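Local coordinates for DNA polymerase III, beta subunit (Eubacterium rectale, PDB 3T0P), which probably forms a ring-shaped head-to-tail homodimer around DNA, tethering DNA polymerases and other proteins to it and making synthesis processive, at residues R140-F144 / D327-D333. Sequence-based numbering, arbitrary orientation.
With EDO (1,2-ethanediol), chain C.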
loop_
_atom_site.group_PDB
_atom_site.type_symbol
_atom_site.label_atom_id
_atom_site.label_comp_id
_atom_site.label_asym_id
_atom_site.label_seq_id
_atom_site.Cartn_x
_atom_site.Cartn_y
_atom_site.Cartn_z
ATOM N N ARG B 140 -19.126 7.031 -3.382
ATOM C CA ARG B 140 -18.318 6.009 -4.062
ATOM C C ARG B 140 -18.869 5.753 -5.491
ATOM O O ARG B 140 -18.100 5.644 -6.439
ATOM C CB ARG B 140 -18.296 4.708 -3.251
ATOM C CG ARG B 140 -17.307 3.657 -3.765
ATOM C CD ARG B 140 -17.336 2.383 -2.925
ATOM N NE ARG B 140 -18.641 1.722 -2.955
ATOM C CZ ARG B 140 -19.011 0.827 -3.871
ATOM N NH1 ARG B 140 -18.167 0.459 -4.835
ATOM N NH2 ARG B 140 -20.216 0.278 -3.819
ATOM N N GLN B 141 -20.187 5.758 -5.620
ATOM C CA GLN B 141 -20.940 5.488 -6.839
ATOM C C GLN B 141 -20.930 6.625 -7.856
ATOM O O GLN B 141 -21.424 6.414 -8.975
ATOM C CB GLN B 141 -22.389 5.158 -6.481
ATOM C CG GLN B 141 -22.539 3.782 -5.847
ATOM C CD GLN B 141 -23.873 3.604 -5.176
ATOM O OE1 GLN B 141 -24.640 4.555 -4.947
ATOM N NE2 GLN B 141 -24.184 2.373 -4.842
ATOM N N THR B 142 -20.355 7.804 -7.505
ATOM C CA THR B 142 -20.366 8.958 -8.410
ATOM C C THR B 142 -19.065 9.762 -8.470
ATOM O O THR B 142 -18.836 10.442 -9.472
ATOM C CB THR B 142 -21.501 9.960 -8.012
ATOM O OG1 THR B 142 -21.297 10.389 -6.666
ATOM C CG2 THR B 142 -22.884 9.383 -8.148
ATOM N N ILE B 143 -18.272 9.778 -7.402
ATOM C CA ILE B 143 -17.074 10.632 -7.286
ATOM C C ILE B 143 -16.025 10.441 -8.403
ATOM O O ILE B 143 -15.326 11.401 -8.742
ATOM C CB ILE B 143 -16.416 10.528 -5.880
ATOM C CG1 ILE B 143 -15.654 11.823 -5.502
ATOM C CG2 ILE B 143 -15.531 9.271 -5.713
ATOM C CD1 ILE B 143 -16.497 13.036 -5.383
ATOM N N PHE B 144 -15.929 9.237 -8.980
ATOM C CA PHE B 144 -14.936 8.918 -9.997
ATOM C C PHE B 144 -15.100 9.719 -11.291
ATOM O O PHE B 144 -14.154 9.747 -12.072
ATOM C CB PHE B 144 -14.987 7.419 -10.321
ATOM C CG PHE B 144 -16.289 6.971 -10.926
ATOM C CD1 PHE B 144 -16.538 7.142 -12.281
ATOM C CD2 PHE B 144 -17.283 6.407 -10.136
ATOM C CE1 PHE B 144 -17.760 6.769 -12.839
ATOM C CE2 PHE B 144 -18.508 6.042 -10.696
ATOM C CZ PHE B 144 -18.724 6.195 -12.047
ATOM N N ASP B 327 -14.818 2.129 -14.356
ATOM C CA ASP B 327 -15.224 3.000 -13.227
ATOM C C ASP B 327 -16.683 2.798 -12.854
ATOM O O ASP B 327 -16.964 2.616 -11.681
ATOM C CB ASP B 327 -15.022 4.487 -13.552
ATOM C CG ASP B 327 -13.607 4.978 -13.654
ATOM O OD1 ASP B 327 -12.674 4.186 -13.340
ATOM O OD2 ASP B 327 -13.415 6.154 -14.074
ATOM N N ALA B 328 -17.605 2.768 -13.862
ATOM C CA ALA B 328 -19.026 2.611 -13.579
ATOM C C ALA B 328 -19.371 1.191 -13.158
ATOM O O ALA B 328 -20.130 1.024 -12.215
ATOM C CB ALA B 328 -19.868 3.022 -14.791
ATOM N N LEU B 329 -18.838 0.169 -13.841
ATOM C CA LEU B 329 -19.157 -1.221 -13.510
ATOM C C LEU B 329 -18.651 -1.600 -12.116
ATOM O O LEU B 329 -19.345 -2.345 -11.436
ATOM C CB LEU B 329 -18.649 -2.196 -14.570
ATOM C CG LEU B 329 -19.310 -2.097 -15.940
ATOM C CD1 LEU B 329 -18.507 -2.864 -16.990
ATOM C CD2 LEU B 329 -20.773 -2.545 -15.903
ATOM N N ARG B 330 -17.507 -1.062 -11.672
ATOM C CA ARG B 330 -16.949 -1.281 -10.315
ATOM C C ARG B 330 -17.895 -0.843 -9.190
ATOM O O ARG B 330 -17.761 -1.296 -8.051
ATOM C CB ARG B 330 -15.642 -0.503 -10.133
ATOM C CG ARG B 330 -14.424 -1.248 -10.642
ATOM C CD ARG B 330 -13.174 -0.479 -10.305
ATOM N NE ARG B 330 -11.991 -1.105 -10.881
ATOM C CZ ARG B 330 -10.858 -0.464 -11.128
ATOM N NH1 ARG B 330 -10.746 0.834 -10.856
ATOM N NH2 ARG B 330 -9.829 -1.108 -11.664
ATOM N N VAL B 331 -18.842 0.070 -9.492
ATOM C CA VAL B 331 -19.731 0.609 -8.449
ATOM C C VAL B 331 -21.162 0.160 -8.648
ATOM O O VAL B 331 -22.047 0.663 -7.958
ATOM C CB VAL B 331 -19.614 2.145 -8.306
ATOM C CG1 VAL B 331 -18.179 2.530 -7.957
ATOM C CG2 VAL B 331 -20.084 2.880 -9.559
ATOM N N ILE B 332 -21.386 -0.819 -9.557
ATOM C CA ILE B 332 -22.712 -1.386 -9.800
ATOM C C ILE B 332 -22.732 -2.752 -9.146
ATOM O O ILE B 332 -21.922 -3.617 -9.493
ATOM C CB ILE B 332 -23.105 -1.420 -11.312
ATOM C CG1 ILE B 332 -23.234 0.014 -11.868
ATOM C CG2 ILE B 332 -24.381 -2.224 -11.527
ATOM C CD1 ILE B 332 -23.264 0.098 -13.436
ATOM N N ASP B 333 -23.651 -2.935 -8.186
ATOM C CA ASP B 333 -23.763 -4.167 -7.397
ATOM C C ASP B 333 -24.595 -5.230 -8.064
ATOM O O ASP B 333 -24.398 -6.413 -7.790
ATOM C CB ASP B 333 -24.342 -3.852 -6.017
ATOM C CG ASP B 333 -23.433 -2.971 -5.159
ATOM O OD1 ASP B 333 -22.185 -3.063 -5.315
ATOM O OD2 ASP B 333 -23.970 -2.164 -4.357
HETATM C C1 EDO C . -13.079 1.496 -6.667
HETATM O O1 EDO C . -12.816 0.087 -6.598
HETATM C C2 EDO C . -14.584 1.769 -6.713
HETATM O O2 EDO C . -15.252 1.152 -5.601
HETATM O O HOH W 1 -22.601 0.133 -5.371
#
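The CA-to-CB bond of Val331 points toward the C-terminal end of helix 132-140 and the loop after it, and its methyls lie between Arg140, the last residue of that helix, and Phe144 in the loop. Its CG2 packs 3.7 Å from CE2 of Phe144, while its CG1 sits 3.5 Å from the carbonyl O of Arg140. A type I turn from Leu329 to Ile332, which continues the chain from helix 322-329, presents the valine. The Phe144 ring also runs along that helix, with CD1 3.3 Å from CB of Asp327 and CZ 3.9 Å from CA of Ala328; Asp327 O lies over one ring face. Arg140 borders this apolar patch: its NH1 hydrogen-bonds O2 of an ethanediol (3.1 Å), probably from the crystallisation liquor, and its NE is salt-bridged to Glu137. Water 1 joins Gln141 NE2 (2.8 Å) to Val331 O (2.7 Å). The contact thus joins the central and C-terminal domains beside their shared antiparallel sheet: Phe144 and Val331 both touch Tyr359 of strand 357-361, and Phe144 reaches Arg176 and Ser178 of adjoining strand 176-184.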